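Local coordinates for protein galactokinase (PDB 6TEQ) that probably phosphorylates galactose at the expense of ATP as a member of the GHMP kinase family, and binds 2-deoxy-2-fluoro-galactose in its sugar pocket, at residues A[2-6]-A[382-387]; A[67-71]-A[123-127]; A[73-77]-A[88-93]. All coordinates share one frame; numbering follows the deposited sequence.

Contact 1: residues A[2-6]-A[382-387]; sequences TAVEF and GHEIAQ
The phenyl ring of F6 lies flat over the imidazole of H383 in an offset stack, the planes only 2° from parallel and the ring centres 3.8 Å apart. H383 CE1 sits 3.5 Å above the plane of the F6 ring, over its middle, and F6 CE1 stands likewise over the middle of the imidazole. The carbonyl of G382 comes near the F6 ring at its edge, close to the ring plane, while the methyl of A386 approaches obliquely.

Next to the stack, A386 supplies the apolar part. Its CB touches F6 CZ at 3.8 Å and V4 CG1 at 4.0 Å, bridging the two side chains. The end of the N-terminal segment, strand 5-6, is an outermost strand of a mixed sheet in the C-terminal part of the GHMP kinase fold, joined through E5 to A403, and helix 382-396 packs on the same sheet through I385 and A386 against L233. The contact thus ties the chain start to the N-terminal turn of helix 382-396, away from the sugar and nucleotide sites. At the start of that helix, G382 N is hydrogen-bonded to E231 OE1.

Polar contact centres on the Q387 amide. The side chain leaves the helix extended and then bends at chi2 (62°), bringing OE1 back to V4 N with a 2.8 Å bond that is almost straight (172°) and has its donor a little tilted from the amide carbonyl plane. OE1 also rests 3.5 Å from V4 CG1 and 3.4 Å from A3 CA. V4 N on OE1 and D391 OD1 on NE2 together set which way round the amide lies; a water also links NE2 to T2 O.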
ATOM      1  N   THR A   2     -21.497 -14.913 -14.534  1.00 25.32           N
ATOM      2  CA  THR A   2     -20.171 -15.529 -14.420  1.00 23.59           C
ATOM      3  C   THR A   2     -19.827 -15.592 -12.915  1.00 20.20           C
ATOM      4  O   THR A   2     -20.150 -14.613 -12.126  1.00 23.53           O
ATOM      5  CB  THR A   2     -19.171 -14.777 -15.313  1.00 27.71           C
ATOM      6  OG1 THR A   2     -19.581 -15.037 -16.665  1.00 34.28           O
ATOM      7  CG2 THR A   2     -17.740 -15.221 -15.137  1.00 39.59           C
ATOM      8  N   ALA A   3     -19.239 -16.716 -12.521  1.00 19.06           N
ATOM      9  CA  ALA A   3     -18.607 -16.913 -11.206  1.00 18.04           C
ATOM     10  C   ALA A   3     -17.605 -15.775 -10.950  1.00 17.64           C
ATOM     11  O   ALA A   3     -17.029 -15.203 -11.876  1.00 19.56           O
ATOM     12  CB  ALA A   3     -17.931 -18.274 -11.145  1.00 23.01           C
ATOM     13  N   VAL A   4     -17.400 -15.448  -9.698  1.00 15.49           N
ATOM     14  CA  VAL A   4     -16.474 -14.362  -9.293  1.00 14.73           C
ATOM     15  C   VAL A   4     -15.067 -14.753  -9.763  1.00 13.69           C
ATOM     16  O   VAL A   4     -14.664 -15.944  -9.661  1.00 18.26           O
ATOM     17  CB  VAL A   4     -16.531 -14.086  -7.773  1.00 15.53           C
ATOM     18  CG1 VAL A   4     -16.053 -15.250  -6.932  1.00 15.36           C
ATOM     19  CG2 VAL A   4     -15.787 -12.798  -7.456  1.00 16.82           C
ATOM     20  N   GLU A   5     -14.371 -13.809 -10.345  1.00 16.54           N
ATOM     21  CA  GLU A   5     -12.983 -13.962 -10.837  1.00 16.44           C
ATOM     22  C   GLU A   5     -11.984 -13.833  -9.689  1.00 14.57           C
ATOM     23  O   GLU A   5     -12.059 -12.820  -8.973  1.00 16.74           O
ATOM     24  CB  GLU A   5     -12.659 -12.926 -11.911  1.00 21.35           C
ATOM     25  CG  GLU A   5     -11.295 -13.027 -12.543  1.00 26.05           C
ATOM     26  CD  GLU A   5     -10.957 -11.931 -13.555  0.80 33.54           C
ATOM     27  OE1 GLU A   5     -10.030 -12.167 -14.355  0.80 31.20           O
ATOM     28  OE2 GLU A   5     -11.604 -10.825 -13.510  0.70 31.96           O
ATOM     29  N   PHE A   6     -10.986 -14.722  -9.662  1.00 13.95           N
ATOM     30  CA  PHE A   6      -9.755 -14.586  -8.846  1.00 15.48           C
ATOM     31  C   PHE A   6      -8.632 -14.202  -9.813  1.00 16.19           C
ATOM     32  O   PHE A   6      -8.435 -14.846 -10.858  1.00 22.14           O
ATOM     33  CB  PHE A   6      -9.433 -15.848  -8.046  1.00 17.31           C
ATOM     34  CG  PHE A   6     -10.200 -15.968  -6.750  1.00 19.30           C
ATOM     35  CD1 PHE A   6     -11.583 -16.147  -6.763  1.00 19.16           C
ATOM     36  CD2 PHE A   6      -9.561 -15.829  -5.515  1.00 18.85           C
ATOM     37  CE1 PHE A   6     -12.301 -16.246  -5.583  1.00 18.77           C
ATOM     38  CE2 PHE A   6     -10.276 -15.929  -4.333  1.00 17.67           C
ATOM     39  CZ  PHE A   6     -11.652 -16.124  -4.367  1.00 16.63           C
ATOM     40  N   GLY A 382     -12.591 -18.979   1.246  1.00 14.77           N
ATOM     41  CA  GLY A 382     -12.454 -17.716   0.512  1.00 16.36           C
ATOM     42  C   GLY A 382     -13.320 -17.666  -0.729  1.00 13.10           C
ATOM     43  O   GLY A 382     -13.987 -16.655  -0.945  1.00 15.10           O
ATOM     44  N   HIS A 383     -13.352 -18.748  -1.517  1.00 15.14           N
ATOM     45  CA  HIS A 383     -14.121 -18.730  -2.795  1.00 16.43           C
ATOM     46  C   HIS A 383     -15.587 -18.579  -2.476  1.00 15.39           C
ATOM     47  O   HIS A 383     -16.245 -17.765  -3.120  1.00 17.03           O
ATOM     48  CB  HIS A 383     -13.897 -19.969  -3.640  1.00 18.28           C
ATOM     49  CG  HIS A 383     -12.711 -19.850  -4.527  1.00 23.36           C
ATOM     50  ND1 HIS A 383     -11.423 -19.667  -4.009  1.00 25.05           N
ATOM     51  CD2 HIS A 383     -12.616 -19.815  -5.875  1.00 25.60           C
ATOM     52  CE1 HIS A 383     -10.578 -19.546  -5.022  1.00 25.65           C
ATOM     53  NE2 HIS A 383     -11.297 -19.637  -6.176  1.00 28.03           N
ATOM     54  N   GLU A 384     -16.079 -19.326  -1.497  1.00 14.92           N
ATOM     55  CA  GLU A 384     -17.526 -19.281  -1.162  1.00 16.51           C
ATOM     56  C   GLU A 384     -17.900 -17.879  -0.737  1.00 13.57           C
ATOM     57  O   GLU A 384     -18.943 -17.386  -1.181  1.00 15.30           O
ATOM     58  CB  GLU A 384     -17.811 -20.171   0.041  1.00 19.25           C
ATOM     59  CG  GLU A 384     -19.265 -20.171   0.490  1.00 29.67           C
ATOM     60  CD  GLU A 384     -19.600 -21.547   1.046  0.80 32.28           C
ATOM     61  OE1 GLU A 384     -19.469 -21.680   2.265  0.70 41.08           O
ATOM     62  OE2 GLU A 384     -19.849 -22.517   0.229  0.70 31.15           O
ATOM     63  N   ILE A 385     -17.074 -17.247   0.108  1.00 12.92           N
ATOM     64  CA  ILE A 385     -17.419 -15.906   0.637  1.00 11.97           C
ATOM     65  C   ILE A 385     -17.301 -14.876  -0.487  1.00 12.47           C
ATOM     66  O   ILE A 385     -18.170 -14.008  -0.592  1.00 14.99           O
ATOM     67  CB  ILE A 385     -16.568 -15.572   1.857  1.00 12.86           C
ATOM     68  CG1 ILE A 385     -16.930 -16.493   3.033  1.00 14.39           C
ATOM     69  CG2 ILE A 385     -16.736 -14.089   2.241  1.00 14.03           C
ATOM     70  CD1 ILE A 385     -15.960 -16.428   4.186  1.00 16.72           C
ATOM     71  N   ALA A 386     -16.288 -14.968  -1.320  1.00 14.19           N
ATOM     72  CA  ALA A 386     -16.153 -14.083  -2.508  1.00 13.79           C
ATOM     73  C   ALA A 386     -17.384 -14.202  -3.394  1.00 12.78           C
ATOM     74  O   ALA A 386     -17.917 -13.205  -3.835  1.00 14.50           O
ATOM     75  CB  ALA A 386     -14.895 -14.414  -3.244  1.00 15.30           C
ATOM     76  N   GLN A 387     -17.894 -15.409  -3.602  1.00 13.12           N
ATOM     77  CA  GLN A 387     -19.068 -15.569  -4.474  1.00 13.68           C
ATOM     78  C   GLN A 387     -20.331 -15.014  -3.799  1.00 12.07           C
ATOM     79  O   GLN A 387     -21.160 -14.412  -4.494  1.00 14.12           O
ATOM     80  CB  GLN A 387     -19.214 -17.043  -4.828  1.00 11.75           C
ATOM     81  CG  GLN A 387     -20.323 -17.267  -5.863  1.00 14.32           C
ATOM     82  CD  GLN A 387     -19.989 -16.547  -7.145  1.00 10.39           C
ATOM     83  OE1 GLN A 387     -18.990 -16.893  -7.829  1.00 15.35           O
ATOM     84  NE2 GLN A 387     -20.790 -15.524  -7.462  1.00 14.53           N
TER
HETATM   85  O   HOH W   1     -20.813 -13.871  -9.859  1.00 23.65           O

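Contact 2: residues A[67-71]-A[123-127]; sequences ALKPR and KGFDA
K123 CB rests against R71 O at 3.7 Å, at the end of an antiparallel pairing between strands 54-70 and 125-131 in the large mixed sheet of the GHMP kinase N-terminal domain. At G124 the carbonyl oxygen accepts R71 N at 3.0 Å; the hydroxyl of Y157 is bonded to the same oxygen.

F125 pairs with P70 at a non-hydrogen-bonded position. L68 CD1 comes obliquely to the F125 ring, 3.5 Å from F125 CD2. Helix 141-156 closes over this side, A152 and V156 against L68 and L153 against F125.

D126 faces K69 in the hydrogen-bonded pair, giving and taking a backbone bond of 2.9 Å each way (D126 N to K69 O and K69 N to D126 O). Its carboxylate is steeply turned (74°) to the R71 guanidinium, whose edge it meets: R71 NH2 reaches D126 OD1 at 3.1 Å on the syn lone pair as a salt bridge, and OD2 only weakly. The stronger partner of OD1 is R77 NE, so two arginines gather round this buried acid; R71 NH1 is salt-bridged to D73 OD2.

A127 is paired with L68 on the face that also carries F125, and its CA gives a C-H···O contact of 3.1 Å to A67 O.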
ATOM      1  N   ALA A  67      11.113  -4.010 -16.779  1.00 15.12           N
ATOM      2  CA  ALA A  67      12.331  -4.252 -17.613  1.00 15.31           C
ATOM      3  C   ALA A  67      12.957  -2.866 -17.841  1.00 14.79           C
ATOM      4  O   ALA A  67      12.247  -1.953 -18.283  1.00 15.19           O
ATOM      5  CB  ALA A  67      11.951  -4.959 -18.887  1.00 15.66           C
ATOM      6  N   LEU A  68      14.212  -2.670 -17.469  1.00 15.31           N
ATOM      7  CA  LEU A  68      14.839  -1.340 -17.560  1.00 12.44           C
ATOM      8  C   LEU A  68      16.225  -1.390 -18.167  1.00 14.42           C
ATOM      9  O   LEU A  68      16.958  -2.389 -17.960  1.00 17.35           O
ATOM     10  CB  LEU A  68      14.858  -0.738 -16.149  1.00 13.60           C
ATOM     11  CG  LEU A  68      15.408   0.703 -16.029  1.00 15.34           C
ATOM     12  CD1 LEU A  68      14.680   1.478 -14.953  1.00 16.45           C
ATOM     13  CD2 LEU A  68      16.909   0.694 -15.775  1.00 18.95           C
ATOM     14  N   LYS A  69      16.581  -0.317 -18.855  1.00 16.53           N
ATOM     15  CA  LYS A  69      17.977  -0.105 -19.322  1.00 16.35           C
ATOM     16  C   LYS A  69      18.289   1.356 -19.105  1.00 15.90           C
ATOM     17  O   LYS A  69      17.497   2.213 -19.473  1.00 18.03           O
ATOM     18  CB  LYS A  69      18.168  -0.499 -20.790  1.00 18.03           C
ATOM     19  CG  LYS A  69      19.594  -0.412 -21.258  1.00 21.22           C
ATOM     20  CD  LYS A  69      19.733  -0.921 -22.665  1.00 22.51           C
ATOM     21  CE  LYS A  69      21.176  -0.902 -23.103  1.00 25.01           C
ATOM     22  NZ  LYS A  69      21.227  -1.115 -24.540  1.00 28.20           N
ATOM     23  N   PRO A  70      19.453   1.673 -18.519  1.00 15.62           N
ATOM     24  CA  PRO A  70      19.801   3.085 -18.326  1.00 18.36           C
ATOM     25  C   PRO A  70      20.147   3.676 -19.692  1.00 17.33           C
ATOM     26  O   PRO A  70      20.530   2.953 -20.577  1.00 18.22           O
ATOM     27  CB  PRO A  70      21.025   3.019 -17.420  1.00 18.83           C
ATOM     28  CG  PRO A  70      21.656   1.668 -17.747  1.00 15.84           C
ATOM     29  CD  PRO A  70      20.484   0.725 -18.050  1.00 16.88           C
ATOM     30  N   ARG A  71      20.117   4.987 -19.749  1.00 21.29           N
ATOM     31  CA  ARG A  71      20.541   5.770 -20.930  1.00 18.56           C
ATOM     32  C   ARG A  71      21.717   6.669 -20.563  1.00 23.96           C
ATOM     33  O   ARG A  71      21.852   7.011 -19.380  1.00 23.63           O
ATOM     34  CB  ARG A  71      19.362   6.587 -21.418  1.00 18.49           C
ATOM     35  CG  ARG A  71      18.189   5.780 -21.982  1.00 19.40           C
ATOM     36  CD  ARG A  71      16.983   6.639 -22.383  1.00 24.52           C
ATOM     37  NE  ARG A  71      17.344   7.488 -23.520  1.00 24.62           N
ATOM     38  CZ  ARG A  71      17.024   7.281 -24.768  1.00 26.07           C
ATOM     39  NH1 ARG A  71      17.506   8.139 -25.646  1.00 28.36           N
ATOM     40  NH2 ARG A  71      16.295   6.223 -25.161  1.00 27.79           N
ATOM     41  N   LYS A 123      20.918   9.180 -14.532  1.00 21.63           N
ATOM     42  CA  LYS A 123      20.503   9.830 -15.798  1.00 20.69           C
ATOM     43  C   LYS A 123      19.195   9.154 -16.252  1.00 20.71           C
ATOM     44  O   LYS A 123      18.414   8.589 -15.437  1.00 20.59           O
ATOM     45  CB  LYS A 123      21.623   9.709 -16.847  1.00 21.73           C
ATOM     46  CG  LYS A 123      23.016  10.146 -16.441  1.00 29.00           C
ATOM     47  CD  LYS A 123      23.015  11.572 -16.028  1.00 29.14           C
ATOM     48  CE  LYS A 123      24.313  12.109 -15.464  1.00 42.72           C
ATOM     49  NZ  LYS A 123      25.322  12.292 -16.525  1.00 54.78           N
ATOM     50  N   GLY A 124      18.955   9.154 -17.549  1.00 20.79           N
ATOM     51  CA  GLY A 124      17.717   8.670 -18.145  1.00 20.12           C
ATOM     52  C   GLY A 124      17.574   7.190 -18.071  1.00 20.14           C
ATOM     53  O   GLY A 124      18.525   6.445 -17.619  1.00 16.54           O
ATOM     54  N   PHE A 125      16.475   6.723 -18.642  1.00 19.53           N
ATOM     55  CA  PHE A 125      16.268   5.275 -18.751  1.00 16.68           C
ATOM     56  C   PHE A 125      15.100   4.977 -19.699  1.00 15.71           C
ATOM     57  O   PHE A 125      14.239   5.828 -19.958  1.00 18.86           O
ATOM     58  CB  PHE A 125      16.032   4.626 -17.388  1.00 13.50           C
ATOM     59  CG  PHE A 125      14.786   5.064 -16.677  1.00 16.63           C
ATOM     60  CD1 PHE A 125      14.804   6.188 -15.889  1.00 14.92           C
ATOM     61  CD2 PHE A 125      13.621   4.321 -16.743  1.00 15.76           C
ATOM     62  CE1 PHE A 125      13.682   6.569 -15.159  1.00 17.06           C
ATOM     63  CE2 PHE A 125      12.487   4.729 -16.064  1.00 15.31           C
ATOM     64  CZ  PHE A 125      12.500   5.849 -15.293  1.00 18.16           C
ATOM     65  N   ASP A 126      15.139   3.762 -20.213  1.00 14.44           N
ATOM     66  CA  ASP A 126      14.020   3.125 -20.943  1.00 17.00           C
ATOM     67  C   ASP A 126      13.443   2.060 -20.041  1.00 15.67           C
ATOM     68  O   ASP A 126      14.212   1.302 -19.456  1.00 16.86           O
ATOM     69  CB  ASP A 126      14.486   2.543 -22.247  1.00 16.48           C
ATOM     70  CG  ASP A 126      15.008   3.569 -23.223  1.00 19.92           C
ATOM     71  OD1 ASP A 126      14.399   4.722 -23.287  1.00 18.56           O
ATOM     72  OD2 ASP A 126      15.967   3.180 -23.981  1.00 25.00           O
ATOM     73  N   ALA A 127      12.114   2.004 -19.960  1.00 17.42           N
ATOM     74  CA  ALA A 127      11.478   0.935 -19.169  1.00 15.58           C
ATOM     75  C   ALA A 127      10.171   0.465 -19.792  1.00 14.95           C
ATOM     76  O   ALA A 127       9.434   1.282 -20.425  1.00 14.86           O
ATOM     77  CB  ALA A 127      11.297   1.341 -17.724  1.00 16.41           C
TER

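Contact 3: residues A[73-77]-A[88-93]; sequences DTKVR and AEADLD
The D91 carboxylate is held at the edge by two donors. T74 OG1 donates to D91 OD1 at 2.6 Å from the syn side, and D93 N binds the same oxygen from the anti side, both slightly out of the carboxylate plane. The second bond closes an Asx turn where the strand ends. The other oxygen, OD2, accepts from a water that itself accepts from T74 N. A second Asx turn opens the partner segment, but there K75 N comes to D73 OD1 from above the carboxylate plane.

T74 reaches across because its OG1 lies between the backbone N and the carbonyl carbon (chi1 48°); it also rests 3.4 Å from D93 CB. Next to it T74 O takes L92 N in a nearly straight 2.8 Å bond (174°). Beyond these, strands 75-80 and 86-91 form an antiparallel beta hairpin. Within these residues V76 and A90 form a hydrogen-bonded pair, with both backbone bonds at 2.9 Å, V76 N to A90 O and A90 N to V76 O. V76 CG2 packs on L92 CD1 at 3.7 Å, and helix 105-116 covers that face through T108, A111 and R115.

On the opposite face the aliphatic part of K75 crosses the carboxylates of E89 and D91, and R77 CG passes E89, without the charged ends meeting the acids; the polar end of R77 is held by D126.

With two donors on OD1 and a water on OD2, D91 probably stays ionised. The T74 OG1 bond ties the entry of strand 75-80 to the exit of 86-91, while D93 N holds the carboxylate in place for it.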
ATOM      1  N   ASP A  73      21.875   9.688 -21.967  1.00 24.13           N
ATOM      2  CA  ASP A  73      21.189  11.005 -21.897  1.00 23.01           C
ATOM      3  C   ASP A  73      20.230  11.036 -20.713  1.00 19.53           C
ATOM      4  O   ASP A  73      20.210  10.079 -19.933  1.00 23.62           O
ATOM      5  CB  ASP A  73      20.522  11.366 -23.227  1.00 22.24           C
ATOM      6  CG  ASP A  73      19.417  10.444 -23.663  1.00 24.27           C
ATOM      7  OD1 ASP A  73      18.746   9.900 -22.747  1.00 24.48           O
ATOM      8  OD2 ASP A  73      19.219  10.278 -24.937  1.00 26.31           O
ATOM      9  N   THR A  74      19.410  12.083 -20.642  1.00 23.59           N
ATOM     10  CA  THR A  74      18.465  12.337 -19.525  1.00 22.32           C
ATOM     11  C   THR A  74      17.040  12.036 -19.983  1.00 24.71           C
ATOM     12  O   THR A  74      16.096  12.413 -19.254  1.00 25.06           O
ATOM     13  CB  THR A  74      18.651  13.741 -18.954  1.00 26.13           C
ATOM     14  OG1 THR A  74      18.693  14.763 -19.967  1.00 27.42           O
ATOM     15  CG2 THR A  74      19.919  13.773 -18.135  1.00 27.56           C
ATOM     16  N   LYS A  75      16.885  11.396 -21.136  1.00 22.47           N
ATOM     17  CA  LYS A  75      15.563  10.984 -21.654  1.00 23.25           C
ATOM     18  C   LYS A  75      15.048   9.794 -20.828  1.00 19.16           C
ATOM     19  O   LYS A  75      15.821   8.917 -20.472  1.00 22.00           O
ATOM     20  CB  LYS A  75      15.590  10.631 -23.139  0.90 30.39           C
ATOM     21  CG  LYS A  75      15.779  11.834 -24.060  0.80 34.56           C
ATOM     22  CD  LYS A  75      15.762  11.505 -25.517  0.70 35.05           C
ATOM     23  CE  LYS A  75      15.829  12.728 -26.400  0.60 39.78           C
ATOM     24  NZ  LYS A  75      16.954  12.660 -27.367  0.50 40.33           N
ATOM     25  N   VAL A  76      13.758   9.790 -20.572  1.00 18.94           N
ATOM     26  CA  VAL A  76      13.017   8.707 -19.876  1.00 20.33           C
ATOM     27  C   VAL A  76      11.871   8.316 -20.778  1.00 17.95           C
ATOM     28  O   VAL A  76      10.998   9.166 -21.016  1.00 19.59           O
ATOM     29  CB  VAL A  76      12.514   9.083 -18.484  1.00 19.61           C
ATOM     30  CG1 VAL A  76      11.662   7.933 -17.968  1.00 24.09           C
ATOM     31  CG2 VAL A  76      13.670   9.400 -17.547  1.00 22.43           C
ATOM     32  N   ARG A  77      11.968   7.098 -21.279  1.00 16.32           N
ATOM     33  CA  ARG A  77      10.883   6.453 -22.031  1.00 18.32           C
ATOM     34  C   ARG A  77      10.297   5.354 -21.149  1.00 16.69           C
ATOM     35  O   ARG A  77      11.023   4.477 -20.717  1.00 18.54           O
ATOM     36  CB  ARG A  77      11.283   5.936 -23.396  1.00 20.74           C
ATOM     37  CG  ARG A  77      11.782   7.004 -24.337  1.00 17.42           C
ATOM     38  CD  ARG A  77      12.102   6.478 -25.696  1.00 18.95           C
ATOM     39  NE  ARG A  77      13.157   5.523 -25.651  1.00 20.31           N
ATOM     40  CZ  ARG A  77      13.506   4.752 -26.663  1.00 22.65           C
ATOM     41  NH1 ARG A  77      12.867   4.819 -27.825  1.00 23.30           N
ATOM     42  NH2 ARG A  77      14.497   3.899 -26.498  1.00 20.23           N
ATOM     43  N   ALA A  88       5.530   6.886 -23.293  1.00 14.82           N
ATOM     44  CA  ALA A  88       5.589   8.210 -22.668  1.00 18.44           C
ATOM     45  C   ALA A  88       7.048   8.632 -22.618  1.00 19.07           C
ATOM     46  O   ALA A  88       7.879   7.847 -22.222  1.00 22.06           O
ATOM     47  CB  ALA A  88       4.927   8.179 -21.303  1.00 19.26           C
ATOM     48  N   GLU A  89       7.333   9.907 -22.867  0.50 19.66           N
ATOM     49  CA  GLU A  89       8.733  10.366 -23.062  0.50 22.07           C
ATOM     50  C   GLU A  89       8.888  11.712 -22.343  0.50 20.41           C
ATOM     51  O   GLU A  89       8.111  12.629 -22.677  0.50 21.55           O
ATOM     52  CB  GLU A  89       9.005  10.303 -24.579  0.50 25.13           C
ATOM     53  CG  GLU A  89       9.936  11.371 -25.122  0.50 27.77           C
ATOM     54  CD  GLU A  89      11.408  11.120 -24.924  0.50 23.82           C
ATOM     55  OE1 GLU A  89      11.770  10.692 -23.815  0.50 29.37           O
ATOM     56  OE2 GLU A  89      12.185  11.403 -25.854  0.50 29.32           O
ATOM     57  N   ALA A  90       9.823  11.812 -21.379  1.00 22.17           N
ATOM     58  CA  ALA A  90      10.098  13.046 -20.620  1.00 24.01           C
ATOM     59  C   ALA A  90      11.611  13.186 -20.604  1.00 20.08           C
ATOM     60  O   ALA A  90      12.325  12.251 -21.057  1.00 21.15           O
ATOM     61  CB  ALA A  90       9.498  13.044 -19.220  1.00 22.49           C
ATOM     62  N   ASP A  91      12.071  14.286 -20.072  1.00 26.42           N
ATOM     63  CA  ASP A  91      13.517  14.543 -19.953  1.00 22.18           C
ATOM     64  C   ASP A  91      13.731  15.038 -18.531  1.00 18.31           C
ATOM     65  O   ASP A  91      13.016  15.984 -18.090  1.00 20.13           O
ATOM     66  CB  ASP A  91      13.994  15.517 -21.041  1.00 23.16           C
ATOM     67  CG  ASP A  91      15.487  15.476 -21.244  1.00 26.51           C
ATOM     68  OD1 ASP A  91      16.237  15.549 -20.249  1.00 23.99           O
ATOM     69  OD2 ASP A  91      15.890  15.384 -22.397  1.00 47.57           O
ATOM     70  N   LEU A  92      14.693  14.431 -17.837  1.00 20.76           N
ATOM     71  CA  LEU A  92      15.027  14.790 -16.443  1.00 22.32           C
ATOM     72  C   LEU A  92      15.752  16.131 -16.335  1.00 22.12           C
ATOM     73  O   LEU A  92      15.711  16.719 -15.268  1.00 23.51           O
ATOM     74  CB  LEU A  92      15.901  13.671 -15.886  1.00 20.75           C
ATOM     75  CG  LEU A  92      15.215  12.308 -15.747  1.00 17.73           C
ATOM     76  CD1 LEU A  92      16.234  11.206 -15.513  1.00 16.25           C
ATOM     77  CD2 LEU A  92      14.163  12.349 -14.647  1.00 20.07           C
ATOM     78  N   ASP A  93      16.428  16.570 -17.405  1.00 24.16           N
ATOM     79  CA  ASP A  93      17.290  17.772 -17.389  1.00 27.02           C
ATOM     80  C   ASP A  93      16.412  18.980 -17.081  1.00 25.05           C
ATOM     81  O   ASP A  93      15.608  19.319 -17.928  1.00 27.83           O
ATOM     82  CB  ASP A  93      18.087  17.825 -18.686  1.00 28.48           C
ATOM     83  CG  ASP A  93      19.136  18.902 -18.678  1.00 38.76           C
ATOM     84  OD1 ASP A  93      19.586  19.256 -17.581  1.00 44.77           O
ATOM     85  OD2 ASP A  93      19.462  19.391 -19.762  1.00 53.41           O
TER
HETATM   86  O   HOH W   2      18.668  13.943 -23.002  1.00 30.47           O

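Contacts 2 and 3 belong to one sheet and share a seam: strand 125-131 lies between strands 54-70 and 75-80, the latter leading the hairpin of contact 3, and the centres of contacts 2 and 3 are 9 Å apart. Contact 2 is buried, with a charge cluster on one face, completed by R77 of contact 3, and helix-covered apolar side chains on the other; contact 3 lies at the surface, where short turns and a water supplement the strand bonds. Contact 1 stands apart, about 23 Å from contact 2 between nearest atoms, in the other sheet. Partly buried, it joins the N-terminal segment to a helix through a ring stack and a side-chain amide on a backbone N-H, rather than by strand pairing.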